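Local coordinates for TfuA domain-containing protein (Methanosarcina acetivorans, PDB 6XP8), which takes part in peptide backbone thioamidation, probably as a partner of a YcaO enzyme, at residues A[41-46]-A[212-217]; A[82-87]-A[99-104]; A[11-16]-A[119-124]; A[135-140]-A[188-193]. All blocks are in the same frame, centred on the assembly; numbering follows the deposited sequence.

Contact 1 of 4, residues A[41-46]-A[212-217]; sequences YKVIGI and KLIEEA
Val43 turns CG1 anti to its backbone N (chi1 -177°), which sets CG2 beside that N and aims it at the helix, where Leu213 and Ile214 receive it. Ile214 bends twice in the same sense, chi1 -73° and chi2 -69°, and this folds CD1 back from the helix surface toward the strand. The two methyls meet closely, Val43 CG2 lying 3.7 Å from Ile214 CD1, while the same Ile214 CD1 also reaches Val43 CB at 3.9 Å. Leu213 gives the other half of the seat through its first side-chain carbon: Leu213 CB is 3.9 Å from Val43 CG2, and the valine and leucine side chains run at about a right angle to one another. One strand methyl is thus received by two consecutive helix residues. The arrangement is helix-on-sheet packing of an alpha/beta fold, with the last turn of helix 198-215 laid over strand 43-46, the middle strand of a five-stranded parallel sheet. The same two helix residues also reach the neighbouring strands: Ile214 touches Ala3 of strand 3-6, and Leu213 touches Lys71 and Val73 of strand 71-74. Strand 43-46 is itself fixed by backbone hydrogen bonds that pair Val43 with Val4 and Ile44 with Lys71 and Val73. Between the two segments the contact is purely aliphatic, so close packing of methyl and methylene groups and the burial of Val43, rather than polar bonding, join the C-terminal helix to the sheet here.

Contact 2 of 4, residues A[82-87]-A[99-104]; sequences RASELD and EWYRDG
Ser84 and Arg102 bring the backbones of two helix ends within 4.9 Å, CA to CA, an approach that the small serine side chain permits. Helices 78-86 and 96-102 belong to the alpha/beta part of the fold and are linked through the short strand 92-93, an edge strand of the parallel sheet. The second helix stops in a Schellman motif: Gly104 takes a positive phi of 68° and its N binds Tyr101 O at 3.2 Å. Across the interface Ser84 CB sits 3.5 Å from Tyr101 CB, and the serine carbon also lies 3.9 Å from Arg102 N. Ser84 OG turns to the position between its backbone N and carbonyl carbon (chi1 78°), where it hydrogen-bonds Leu81 O in its own helix; it still passes 3.6 Å from Tyr101 CB. The tyrosine ring then runs on past the serine, and its hydroxyl bonds to Ser108 O. Asp87 meets only the aliphatic part of the arginine, Asp87 OD2 lying 4.1 Å from Arg102 CG, and that carboxylate oxygen is hydrogen-bonded to Tyr98 OH. The guanidinium group instead forms a salt bridge with Asp103, gripping it side-on with two nitrogens, one to each oxygen. Of the two bonds, Arg102 NH2 to Asp103 OD2 is nearly straight, 2.9 Å long at 173°, whereas Arg102 NE meets Asp103 OD1 at 2.8 Å from above the carboxylate plane.

Contact 3 of 4, residues A[11-16]-A[119-124]; sequences ISHEDA and DTFEPI
Phe121, which meets His13 across this contact, stands on a left-handed backbone (phi 70°), unusual for a residue with a bulky side chain. Its first torsion is irregular too: at -31°, chi1 falls well short of a staggered value while still carrying the ring toward the histidine. The two rings lean together obliquely, their centroids 5.5 Å apart and their planes at 42°. The touch is made by one corner of each ring, His13 CE1 and Phe121 CE2, 4.0 Å apart, with His13 NE2 slightly farther from the same carbon at 4.2 Å. That nitrogen is engaged by Thr7 O in a hydrogen bond, which holds the imidazole in place while its carbon corner meets the phenyl group. His13 opens helix 13-19, which follows strand 3-6 of the parallel sheet in the alpha/beta fold, and Ser12 is its N-cap: Ser12 OG accepts from Asp15 N at 3.1 Å. The partner segment, part of the loop between helices 96-102 and 128-140, has its own local brace, an ST turn in which Glu122 N donates to Thr120 OG1 over 3.2 Å. Asp119 O lies above one face of the Phe121 ring, toward its rim. Pro26, Pro27 and Asn9 also touch the phenyl side chain, and Asp15, the third residue of the helix, forms a salt bridge with Arg200 of helix 198-215.

Contact 4 of 4, residues A[135-140]-A[188-193]; sequences LKAALD and LDFCLN
Phe190 reaches from helix 181-193 to helix 128-140 and sets one side of its ring, CD2 to CZ, against Ala137 and Ala138. Here the packing is close. Phe190 CE2 comes within 3.5 Å of Ala138 N, so the ring reaches the backbone of the opposing helix as well as its methyl groups. Ala137 CB lies at the ring edge, near its plane, 3.7 Å from Phe190 CZ, while Ala138 CB stands 3.9 Å from Phe190 CE2. With CG anti to the backbone N (chi1 177°), the phenyl group extends straight out from its helix, and the two short side chains let it touch down although the nearest CA atoms, of Ala138 and Phe190, remain 7.2 Å apart. One aromatic ring therefore makes the close contacts of the interface. Away from the ring the character changes: Lys136 and Asp140 are exposed on one helix, Asp189 and Asn193 on the other, where Asn193 ND2 makes a weak hydrogen bond of 2.8 Å back to Asp189 O. The interface belongs to the all-helical part of the chain. Thr141 and Leu143, in the loop after helix 128-140, add to the surroundings of the Phe190 ring, and Val196 touches Ala137. Leu135 packs on His149 and Leu153 of helix 146-157, while Leu188 and Cys191 rest on helix 166-175, leaving the paired helices each backed by another helix of the bundle.

Contacts 1 and 2 belong to the alpha/beta part of the fold, built round the five-stranded parallel sheet, contact 4 to the helical part, and contact 3 ties helix 13-19 of the first to the loop that leads into the second. Contacts 2 and 3 lie on opposite sides of the chain's centre, centres about 24 Å apart; contacts 1 and 4 are likewise opposed, centres about 36 Å apart. Along the chain, contact 1 encloses contacts 2 and 4 and interleaves with contact 3, which spans contact 2 and closes before contact 4 opens. After helix 181-193 of contact 4, helix 198-215 returns the C-terminus to the sheet near the chain's start.

Contact 1 of 4, residues A[41-46]-A[212-217]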
loop_
_atom_site.group_PDB
_atom_site.type_symbol
_atom_site.label_atom_id
_atom_site.label_comp_id
_atom_site.label_asym_id
_atom_site.label_seq_id
_atom_site.Cartn_x
_atom_site.Cartn_y
_atom_site.Cartn_z
ATOM N N TYR A 41 -15.492 -3.104 18.906
ATOM C CA TYR A 41 -14.176 -2.509 18.595
ATOM C C TYR A 41 -14.282 -0.991 18.416
ATOM O O TYR A 41 -15.274 -0.482 17.883
ATOM C CB TYR A 41 -13.530 -3.169 17.363
ATOM C CG TYR A 41 -12.885 -4.521 17.623
ATOM C CD1 TYR A 41 -13.665 -5.680 17.765
ATOM C CD2 TYR A 41 -11.494 -4.649 17.715
ATOM C CE1 TYR A 41 -13.080 -6.915 18.006
ATOM C CE2 TYR A 41 -10.899 -5.883 17.950
ATOM C CZ TYR A 41 -11.699 -7.014 18.093
ATOM O OH TYR A 41 -11.127 -8.241 18.323
ATOM N N LYS A 42 -13.253 -0.277 18.875
ATOM C CA LYS A 42 -13.283 1.189 18.914
ATOM C C LYS A 42 -12.519 1.861 17.776
ATOM O O LYS A 42 -12.849 2.982 17.389
ATOM C CB LYS A 42 -12.798 1.716 20.272
ATOM C CG LYS A 42 -13.771 1.497 21.427
ATOM C CD LYS A 42 -15.045 2.325 21.280
ATOM C CE LYS A 42 -16.197 1.706 22.056
ATOM N NZ LYS A 42 -17.451 2.495 21.885
ATOM N N VAL A 43 -11.493 1.180 17.264
ATOM C CA VAL A 43 -10.694 1.690 16.141
ATOM C C VAL A 43 -10.487 0.579 15.110
ATOM O O VAL A 43 -10.149 -0.555 15.470
ATOM C CB VAL A 43 -9.322 2.280 16.588
ATOM C CG1 VAL A 43 -8.566 2.867 15.399
ATOM C CG2 VAL A 43 -9.492 3.369 17.644
ATOM N N ILE A 44 -10.721 0.916 13.840
ATOM C CA ILE A 44 -10.379 0.056 12.700
ATOM C C ILE A 44 -9.240 0.715 11.918
ATOM O O ILE A 44 -9.335 1.880 11.543
ATOM C CB ILE A 44 -11.586 -0.177 11.748
ATOM C CG1 ILE A 44 -12.739 -0.883 12.484
ATOM C CG2 ILE A 44 -11.161 -0.982 10.513
ATOM C CD1 ILE A 44 -14.088 -0.789 11.790
ATOM N N GLY A 45 -8.175 -0.044 11.678
ATOM C CA GLY A 45 -7.131 0.357 10.740
ATOM C C GLY A 45 -7.271 -0.439 9.457
ATOM O O GLY A 45 -7.211 -1.671 9.475
ATOM N N ILE A 46 -7.495 0.265 8.351
ATOM C CA ILE A 46 -7.514 -0.374 7.035
ATOM C C ILE A 46 -6.185 -0.051 6.368
ATOM O O ILE A 46 -5.905 1.110 6.072
ATOM C CB ILE A 46 -8.702 0.081 6.148
ATOM C CG1 ILE A 46 -10.055 -0.188 6.843
ATOM C CG2 ILE A 46 -8.633 -0.616 4.791
ATOM C CD1 ILE A 46 -11.251 0.451 6.156
ATOM N N LYS A 212 -2.321 5.756 18.816
ATOM C CA LYS A 212 -2.704 7.029 19.439
ATOM C C LYS A 212 -4.199 7.125 19.725
ATOM O O LYS A 212 -4.594 7.583 20.801
ATOM C CB LYS A 212 -2.242 8.220 18.593
ATOM C CG LYS A 212 -0.746 8.461 18.670
ATOM C CD LYS A 212 -0.352 9.835 18.151
ATOM C CE LYS A 212 1.131 10.098 18.384
ATOM N NZ LYS A 212 1.491 10.218 19.829
ATOM N N LEU A 213 -5.022 6.677 18.778
ATOM C CA LEU A 213 -6.479 6.758 18.933
ATOM C C LEU A 213 -7.032 5.807 19.994
ATOM O O LEU A 213 -8.013 6.144 20.670
ATOM C CB LEU A 213 -7.208 6.575 17.593
ATOM C CG LEU A 213 -7.079 7.678 16.533
ATOM C CD1 LEU A 213 -7.819 7.270 15.272
ATOM C CD2 LEU A 213 -7.575 9.043 17.009
ATOM N N ILE A 214 -6.406 4.635 20.138
ATOM C CA ILE A 214 -6.738 3.683 21.210
ATOM C C ILE A 214 -6.437 4.293 22.582
ATOM O O ILE A 214 -7.261 4.193 23.501
ATOM C CB ILE A 214 -6.045 2.300 21.006
ATOM C CG1 ILE A 214 -6.715 1.518 19.864
ATOM C CG2 ILE A 214 -6.013 1.460 22.289
ATOM C CD1 ILE A 214 -8.129 1.024 20.135
ATOM N N GLU A 215 -5.277 4.946 22.696
ATOM C CA GLU A 215 -4.839 5.605 23.935
ATOM C C GLU A 215 -5.739 6.775 24.346
ATOM O O GLU A 215 -5.866 7.068 25.535
ATOM C CB GLU A 215 -3.381 6.067 23.823
ATOM C CG GLU A 215 -2.359 4.937 23.896
ATOM C CD GLU A 215 -0.914 5.385 23.697
ATOM O OE1 GLU A 215 -0.667 6.562 23.342
ATOM O OE2 GLU A 215 -0.010 4.540 23.888
ATOM N N GLU A 216 -6.368 7.422 23.366
ATOM C CA GLU A 216 -7.257 8.562 23.618
ATOM C C GLU A 216 -8.703 8.126 23.872
ATOM O O GLU A 216 -9.260 7.309 23.133
ATOM C CB GLU A 216 -7.167 9.585 22.479
ATOM C CG GLU A 216 -5.845 10.352 22.449
ATOM C CD GLU A 216 -5.651 11.218 21.211
ATOM O OE1 GLU A 216 -6.401 11.066 20.217
ATOM O OE2 GLU A 216 -4.725 12.061 21.231
ATOM N N ALA A 217 -9.291 8.680 24.932
ATOM C CA ALA A 217 -10.627 8.301 25.403
ATOM C C ALA A 217 -11.709 9.216 24.837
ATOM O O ALA A 217 -12.870 8.822 24.725
ATOM C CB ALA A 217 -10.671 8.300 26.925
#

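Contact 2 of 4, residues A[82-87]-A[99-104]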
loop_
_atom_site.group_PDB
_atom_site.type_symbol
_atom_site.label_atom_id
_atom_site.label_comp_id
_atom_site.label_asym_id
_atom_site.label_seq_id
_atom_site.Cartn_x
_atom_site.Cartn_y
_atom_site.Cartn_z
ATOM N N ARG A 82 -9.348 4.476 -0.002
ATOM C CA ARG A 82 -10.612 4.764 0.685
ATOM C C ARG A 82 -10.571 6.044 1.524
ATOM O O ARG A 82 -11.547 6.805 1.537
ATOM C CB ARG A 82 -11.073 3.573 1.534
ATOM C CG ARG A 82 -11.558 2.377 0.729
ATOM C CD ARG A 82 -12.930 2.583 0.106
ATOM N NE ARG A 82 -13.300 1.391 -0.653
ATOM C CZ ARG A 82 -13.120 1.224 -1.960
ATOM N NH1 ARG A 82 -12.599 2.190 -2.715
ATOM N NH2 ARG A 82 -13.472 0.076 -2.521
ATOM N N ALA A 83 -9.447 6.302 2.195
ATOM C CA ALA A 83 -9.321 7.532 2.980
ATOM C C ALA A 83 -9.385 8.774 2.085
ATOM O O ALA A 83 -9.983 9.780 2.468
ATOM C CB ALA A 83 -8.068 7.528 3.833
ATOM N N SER A 84 -8.818 8.681 0.879
ATOM C CA SER A 84 -8.894 9.781 -0.088
ATOM C C SER A 84 -10.328 10.045 -0.564
ATOM O O SER A 84 -10.666 11.172 -0.943
ATOM C CB SER A 84 -7.964 9.537 -1.280
ATOM O OG SER A 84 -8.514 8.615 -2.206
ATOM N N GLU A 85 -11.154 9.000 -0.534
ATOM C CA GLU A 85 -12.559 9.085 -0.940
ATOM C C GLU A 85 -13.490 9.482 0.198
ATOM O O GLU A 85 -14.571 10.030 -0.051
ATOM C CB GLU A 85 -13.031 7.757 -1.549
ATOM C CG GLU A 85 -12.275 7.337 -2.803
ATOM C CD GLU A 85 -12.370 5.850 -3.113
ATOM O OE1 GLU A 85 -12.827 5.062 -2.258
ATOM O OE2 GLU A 85 -11.972 5.461 -4.231
ATOM N N LEU A 86 -13.084 9.201 1.440
ATOM C CA LEU A 86 -13.985 9.332 2.591
ATOM C C LEU A 86 -13.476 10.213 3.740
ATOM O O LEU A 86 -14.090 10.231 4.817
ATOM C CB LEU A 86 -14.391 7.938 3.111
ATOM C CG LEU A 86 -15.146 7.002 2.156
ATOM C CD1 LEU A 86 -15.048 5.558 2.620
ATOM C CD2 LEU A 86 -16.605 7.414 1.984
ATOM N N ASP A 87 -12.386 10.955 3.516
ATOM C CA ASP A 87 -11.828 11.836 4.564
ATOM C C ASP A 87 -12.769 12.950 5.010
ATOM O O ASP A 87 -12.769 13.331 6.184
ATOM C CB ASP A 87 -10.439 12.400 4.207
ATOM C CG ASP A 87 -10.363 13.012 2.804
ATOM O OD1 ASP A 87 -11.400 13.205 2.133
ATOM O OD2 ASP A 87 -9.227 13.298 2.369
ATOM N N GLU A 99 -1.765 10.960 0.771
ATOM C CA GLU A 99 -1.510 12.335 0.325
ATOM C C GLU A 99 -1.548 12.474 -1.199
ATOM O O GLU A 99 -2.187 13.394 -1.721
ATOM C CB GLU A 99 -0.184 12.851 0.886
ATOM C CG GLU A 99 -0.216 13.136 2.384
ATOM C CD GLU A 99 1.161 13.263 3.021
ATOM O OE1 GLU A 99 2.191 13.293 2.304
ATOM O OE2 GLU A 99 1.212 13.339 4.267
ATOM N N TRP A 100 -0.886 11.552 -1.899
ATOM C CA TRP A 100 -0.872 11.557 -3.368
ATOM C C TRP A 100 -2.254 11.354 -3.989
ATOM O O TRP A 100 -2.591 12.029 -4.959
ATOM C CB TRP A 100 0.120 10.532 -3.922
ATOM C CG TRP A 100 1.566 10.815 -3.625
ATOM C CD1 TRP A 100 2.177 12.039 -3.567
ATOM C CD2 TRP A 100 2.592 9.846 -3.387
ATOM N NE1 TRP A 100 3.514 11.893 -3.290
ATOM C CE2 TRP A 100 3.798 10.559 -3.173
ATOM C CE3 TRP A 100 2.610 8.443 -3.318
ATOM C CZ2 TRP A 100 5.015 9.914 -2.895
ATOM C CZ3 TRP A 100 3.821 7.799 -3.042
ATOM C CH2 TRP A 100 5.004 8.539 -2.832
ATOM N N TYR A 101 -3.048 10.435 -3.430
ATOM C CA TYR A 101 -4.437 10.238 -3.874
ATOM C C TYR A 101 -5.284 11.487 -3.616
ATOM O O TYR A 101 -6.012 11.940 -4.503
ATOM C CB TYR A 101 -5.087 9.031 -3.181
ATOM C CG TYR A 101 -4.831 7.671 -3.800
ATOM C CD1 TYR A 101 -5.120 7.414 -5.154
ATOM C CD2 TYR A 101 -4.347 6.613 -3.016
ATOM C CE1 TYR A 101 -4.888 6.162 -5.712
ATOM C CE2 TYR A 101 -4.122 5.353 -3.565
ATOM C CZ TYR A 101 -4.400 5.132 -4.906
ATOM O OH TYR A 101 -4.179 3.888 -5.443
ATOM N N ARG A 102 -5.170 12.028 -2.399
ATOM C CA ARG A 102 -5.895 13.232 -1.966
ATOM C C ARG A 102 -5.676 14.415 -2.920
ATOM O O ARG A 102 -6.632 15.100 -3.301
ATOM C CB ARG A 102 -5.472 13.604 -0.534
ATOM C CG ARG A 102 -6.188 14.803 0.079
ATOM C CD ARG A 102 -5.420 15.365 1.271
ATOM N NE ARG A 102 -4.077 15.821 0.897
ATOM C CZ ARG A 102 -3.062 15.995 1.744
ATOM N NH1 ARG A 102 -3.207 15.756 3.045
ATOM N NH2 ARG A 102 -1.884 16.399 1.284
ATOM N N ASP A 103 -4.420 14.612 -3.314
ATOM C CA ASP A 103 -3.999 15.772 -4.104
ATOM C C ASP A 103 -4.014 15.526 -5.618
ATOM O O ASP A 103 -3.601 16.396 -6.406
ATOM C CB ASP A 103 -2.613 16.238 -3.635
ATOM C CG ASP A 103 -2.599 16.678 -2.170
ATOM O OD1 ASP A 103 -3.669 17.019 -1.619
ATOM O OD2 ASP A 103 -1.511 16.683 -1.567
ATOM N N GLY A 104 -4.501 14.352 -6.021
ATOM C CA GLY A 104 -4.569 13.964 -7.434
ATOM C C GLY A 104 -3.224 13.733 -8.098
ATOM O O GLY A 104 -3.127 13.766 -9.327
#

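Contact 3 of 4, residues A[11-16]-A[119-124]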
loop_
_atom_site.group_PDB
_atom_site.type_symbol
_atom_site.label_atom_id
_atom_site.label_comp_id
_atom_site.label_asym_id
_atom_site.label_seq_id
_atom_site.Cartn_x
_atom_site.Cartn_y
_atom_site.Cartn_z
ATOM N N ILE A 11 2.683 -4.760 5.244
ATOM C CA ILE A 11 3.482 -5.204 6.381
ATOM C C ILE A 11 2.871 -6.525 6.851
ATOM O O ILE A 11 1.646 -6.687 6.856
ATOM C CB ILE A 11 3.560 -4.131 7.511
ATOM C CG1 ILE A 11 4.621 -4.517 8.560
ATOM C CG2 ILE A 11 2.189 -3.859 8.136
ATOM C CD1 ILE A 11 5.101 -3.376 9.437
ATOM N N SER A 12 3.724 -7.472 7.224
ATOM C CA SER A 12 3.257 -8.758 7.728
ATOM C C SER A 12 2.647 -8.608 9.118
ATOM O O SER A 12 2.943 -7.641 9.838
ATOM C CB SER A 12 4.400 -9.777 7.744
ATOM O OG SER A 12 5.377 -9.430 8.709
ATOM N N HIS A 13 1.785 -9.556 9.484
ATOM C CA HIS A 13 1.210 -9.613 10.832
ATOM C C HIS A 13 2.331 -9.725 11.868
ATOM O O HIS A 13 2.279 -9.078 12.903
ATOM C CB HIS A 13 0.242 -10.791 10.960
ATOM C CG HIS A 13 -1.054 -10.605 10.228
ATOM N ND1 HIS A 13 -2.169 -11.367 10.498
ATOM C CD2 HIS A 13 -1.417 -9.741 9.248
ATOM C CE1 HIS A 13 -3.161 -10.991 9.711
ATOM N NE2 HIS A 13 -2.732 -10.003 8.945
ATOM N N GLU A 14 3.353 -10.517 11.538
ATOM C CA GLU A 14 4.520 -10.733 12.399
ATOM C C GLU A 14 5.249 -9.424 12.725
ATOM O O GLU A 14 5.587 -9.167 13.883
ATOM C CB GLU A 14 5.493 -11.734 11.750
ATOM C CG GLU A 14 4.922 -13.126 11.481
ATOM C CD GLU A 14 4.309 -13.277 10.090
ATOM O OE1 GLU A 14 3.230 -12.698 9.826
ATOM O OE2 GLU A 14 4.905 -13.997 9.254
ATOM N N ASP A 15 5.479 -8.605 11.702
ATOM C CA ASP A 15 6.190 -7.337 11.861
ATOM C C ASP A 15 5.314 -6.244 12.465
ATOM O O ASP A 15 5.807 -5.391 13.205
ATOM C CB ASP A 15 6.802 -6.888 10.534
ATOM C CG ASP A 15 7.974 -7.761 10.106
ATOM O OD1 ASP A 15 8.482 -8.544 10.935
ATOM O OD2 ASP A 15 8.384 -7.656 8.938
ATOM N N ALA A 16 4.018 -6.279 12.160
ATOM C CA ALA A 16 3.075 -5.317 12.728
ATOM C C ALA A 16 2.850 -5.531 14.229
ATOM O O ALA A 16 2.738 -4.556 14.976
ATOM C CB ALA A 16 1.756 -5.357 11.975
ATOM N N ASP A 119 -2.087 -17.672 1.030
ATOM C CA ASP A 119 -1.997 -18.309 2.346
ATOM C C ASP A 119 -1.283 -17.433 3.383
ATOM O O ASP A 119 -1.758 -17.302 4.514
ATOM C CB ASP A 119 -1.319 -19.685 2.243
ATOM C CG ASP A 119 -2.027 -20.628 1.273
ATOM O OD1 ASP A 119 -3.260 -20.812 1.387
ATOM O OD2 ASP A 119 -1.340 -21.197 0.395
ATOM N N THR A 120 -0.161 -16.829 2.987
ATOM C CA THR A 120 0.720 -16.084 3.905
ATOM C C THR A 120 0.527 -14.560 3.844
ATOM O O THR A 120 0.975 -13.839 4.738
ATOM C CB THR A 120 2.221 -16.388 3.650
ATOM O OG1 THR A 120 2.650 -15.746 2.441
ATOM C CG2 THR A 120 2.492 -17.896 3.563
ATOM N N PHE A 121 -0.133 -14.098 2.780
ATOM C CA PHE A 121 -0.336 -12.667 2.436
ATOM C C PHE A 121 0.929 -11.921 1.971
ATOM O O PHE A 121 0.868 -10.725 1.674
ATOM C CB PHE A 121 -1.081 -11.856 3.534
ATOM C CG PHE A 121 -2.073 -12.654 4.344
ATOM C CD1 PHE A 121 -3.117 -13.359 3.732
ATOM C CD2 PHE A 121 -1.974 -12.676 5.738
ATOM C CE1 PHE A 121 -4.023 -14.089 4.496
ATOM C CE2 PHE A 121 -2.883 -13.401 6.505
ATOM C CZ PHE A 121 -3.904 -14.110 5.882
ATOM N N GLU A 122 2.064 -12.619 1.890
ATOM C CA GLU A 122 3.303 -11.993 1.421
ATOM C C GLU A 122 3.164 -11.588 -0.053
ATOM O O GLU A 122 2.665 -12.375 -0.856
ATOM C CB GLU A 122 4.495 -12.931 1.620
ATOM C CG GLU A 122 5.846 -12.224 1.686
ATOM C CD GLU A 122 7.002 -13.187 1.888
ATOM O OE1 GLU A 122 7.181 -14.092 1.048
ATOM O OE2 GLU A 122 7.734 -13.042 2.891
ATOM N N PRO A 123 3.570 -10.346 -0.402
ATOM C CA PRO A 123 3.495 -9.933 -1.805
ATOM C C PRO A 123 4.471 -10.701 -2.685
ATOM O O PRO A 123 5.578 -11.038 -2.245
ATOM C CB PRO A 123 3.900 -8.457 -1.765
ATOM C CG PRO A 123 3.601 -8.024 -0.379
ATOM C CD PRO A 123 3.940 -9.217 0.469
ATOM N N ILE A 124 4.033 -10.983 -3.906
ATOM C CA ILE A 124 4.884 -11.564 -4.936
ATOM C C ILE A 124 5.420 -10.429 -5.806
ATOM O O ILE A 124 6.633 -10.325 -6.037
ATOM C CB ILE A 124 4.114 -12.613 -5.792
ATOM C CG1 ILE A 124 3.435 -13.687 -4.915
ATOM C CG2 ILE A 124 5.007 -13.215 -6.876
ATOM C CD1 ILE A 124 4.346 -14.474 -3.993
#

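Contact 4 of 4, residues A[135-140]-A[188-193]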
loop_
_atom_site.group_PDB
_atom_site.type_symbol
_atom_site.label_atom_id
_atom_site.label_comp_id
_atom_site.label_asym_id
_atom_site.label_seq_id
_atom_site.Cartn_x
_atom_site.Cartn_y
_atom_site.Cartn_z
ATOM N N LEU A 135 12.661 4.189 -8.273
ATOM C CA LEU A 135 13.250 4.788 -9.484
ATOM C C LEU A 135 13.715 6.230 -9.276
ATOM O O LEU A 135 14.740 6.633 -9.832
ATOM C CB LEU A 135 12.311 4.688 -10.694
ATOM C CG LEU A 135 12.147 3.307 -11.352
ATOM C CD1 LEU A 135 11.115 3.376 -12.469
ATOM C CD2 LEU A 135 13.461 2.750 -11.886
ATOM N N LYS A 136 12.970 6.992 -8.470
ATOM C CA LYS A 136 13.387 8.339 -8.062
ATOM C C LYS A 136 14.693 8.328 -7.269
ATOM O O LYS A 136 15.592 9.120 -7.558
ATOM C CB LYS A 136 12.281 9.061 -7.289
ATOM C CG LYS A 136 11.311 9.788 -8.201
ATOM C CD LYS A 136 10.042 10.212 -7.481
ATOM C CE LYS A 136 9.082 10.881 -8.454
ATOM N NZ LYS A 136 7.897 11.462 -7.766
ATOM N N ALA A 137 14.793 7.419 -6.298
ATOM C CA ALA A 137 16.010 7.234 -5.496
ATOM C C ALA A 137 17.202 6.781 -6.352
ATOM O O ALA A 137 18.322 7.259 -6.158
ATOM C CB ALA A 137 15.762 6.252 -4.362
ATOM N N ALA A 138 16.946 5.883 -7.306
ATOM C CA ALA A 138 17.962 5.430 -8.268
ATOM C C ALA A 138 18.506 6.570 -9.131
ATOM O O ALA A 138 19.719 6.640 -9.370
ATOM C CB ALA A 138 17.403 4.323 -9.145
ATOM N N LEU A 139 17.604 7.448 -9.583
ATOM C CA LEU A 139 17.958 8.666 -10.320
ATOM C C LEU A 139 18.845 9.596 -9.482
ATOM O O LEU A 139 19.792 10.191 -10.006
ATOM C CB LEU A 139 16.689 9.398 -10.788
ATOM C CG LEU A 139 16.773 10.709 -11.583
ATOM C CD1 LEU A 139 17.278 10.501 -13.005
ATOM C CD2 LEU A 139 15.418 11.397 -11.603
ATOM N N ASP A 140 18.528 9.703 -8.191
ATOM C CA ASP A 140 19.302 10.512 -7.239
ATOM C C ASP A 140 20.706 9.959 -6.976
ATOM O O ASP A 140 21.653 10.726 -6.773
ATOM C CB ASP A 140 18.534 10.665 -5.917
ATOM C CG ASP A 140 17.232 11.449 -6.069
ATOM O OD1 ASP A 140 17.054 12.180 -7.070
ATOM O OD2 ASP A 140 16.374 11.330 -5.170
ATOM N N LEU A 188 19.277 -3.041 -10.656
ATOM C CA LEU A 188 18.618 -4.165 -9.979
ATOM C C LEU A 188 19.148 -4.409 -8.557
ATOM O O LEU A 188 18.357 -4.630 -7.633
ATOM C CB LEU A 188 18.692 -5.443 -10.825
ATOM C CG LEU A 188 18.036 -6.726 -10.285
ATOM C CD1 LEU A 188 16.573 -6.525 -9.899
ATOM C CD2 LEU A 188 18.173 -7.845 -11.300
ATOM N N ASP A 189 20.470 -4.361 -8.394
ATOM C CA ASP A 189 21.106 -4.465 -7.075
ATOM C C ASP A 189 20.603 -3.379 -6.124
ATOM O O ASP A 189 20.279 -3.670 -4.966
ATOM C CB ASP A 189 22.634 -4.409 -7.195
ATOM C CG ASP A 189 23.232 -5.685 -7.769
ATOM O OD1 ASP A 189 22.626 -6.776 -7.633
ATOM O OD2 ASP A 189 24.331 -5.599 -8.358
ATOM N N PHE A 190 20.517 -2.145 -6.625
ATOM C CA PHE A 190 19.981 -1.020 -5.857
ATOM C C PHE A 190 18.531 -1.248 -5.443
ATOM O O PHE A 190 18.178 -0.998 -4.290
ATOM C CB PHE A 190 20.103 0.304 -6.626
ATOM C CG PHE A 190 19.505 1.485 -5.903
ATOM C CD1 PHE A 190 20.231 2.156 -4.912
ATOM C CD2 PHE A 190 18.210 1.924 -6.199
ATOM C CE1 PHE A 190 19.680 3.237 -4.238
ATOM C CE2 PHE A 190 17.653 3.008 -5.523
ATOM C CZ PHE A 190 18.393 3.668 -4.545
ATOM N N CYS A 191 17.706 -1.704 -6.386
ATOM C CA CYS A 191 16.283 -1.942 -6.137
ATOM C C CYS A 191 16.044 -3.054 -5.115
ATOM O O CYS A 191 15.095 -2.986 -4.330
ATOM C CB CYS A 191 15.558 -2.262 -7.442
ATOM S SG CYS A 191 15.373 -0.870 -8.580
ATOM N N LEU A 192 16.914 -4.064 -5.125
ATOM C CA LEU A 192 16.772 -5.219 -4.229
ATOM C C LEU A 192 17.297 -4.982 -2.815
ATOM O O LEU A 192 16.851 -5.649 -1.870
ATOM C CB LEU A 192 17.402 -6.473 -4.848
ATOM C CG LEU A 192 16.698 -7.104 -6.059
ATOM C CD1 LEU A 192 17.525 -8.248 -6.627
ATOM C CD2 LEU A 192 15.277 -7.573 -5.754
ATOM N N ASN A 193 18.208 -4.020 -2.672
ATOM C CA ASN A 193 18.874 -3.738 -1.392
ATOM C C ASN A 193 18.507 -2.399 -0.759
ATOM O O ASN A 193 18.668 -2.218 0.454
ATOM C CB ASN A 193 20.393 -3.841 -1.560
ATOM C CG ASN A 193 20.844 -5.244 -1.924
ATOM O OD1 ASN A 193 20.598 -6.201 -1.185
ATOM N ND2 ASN A 193 21.504 -5.374 -3.066
#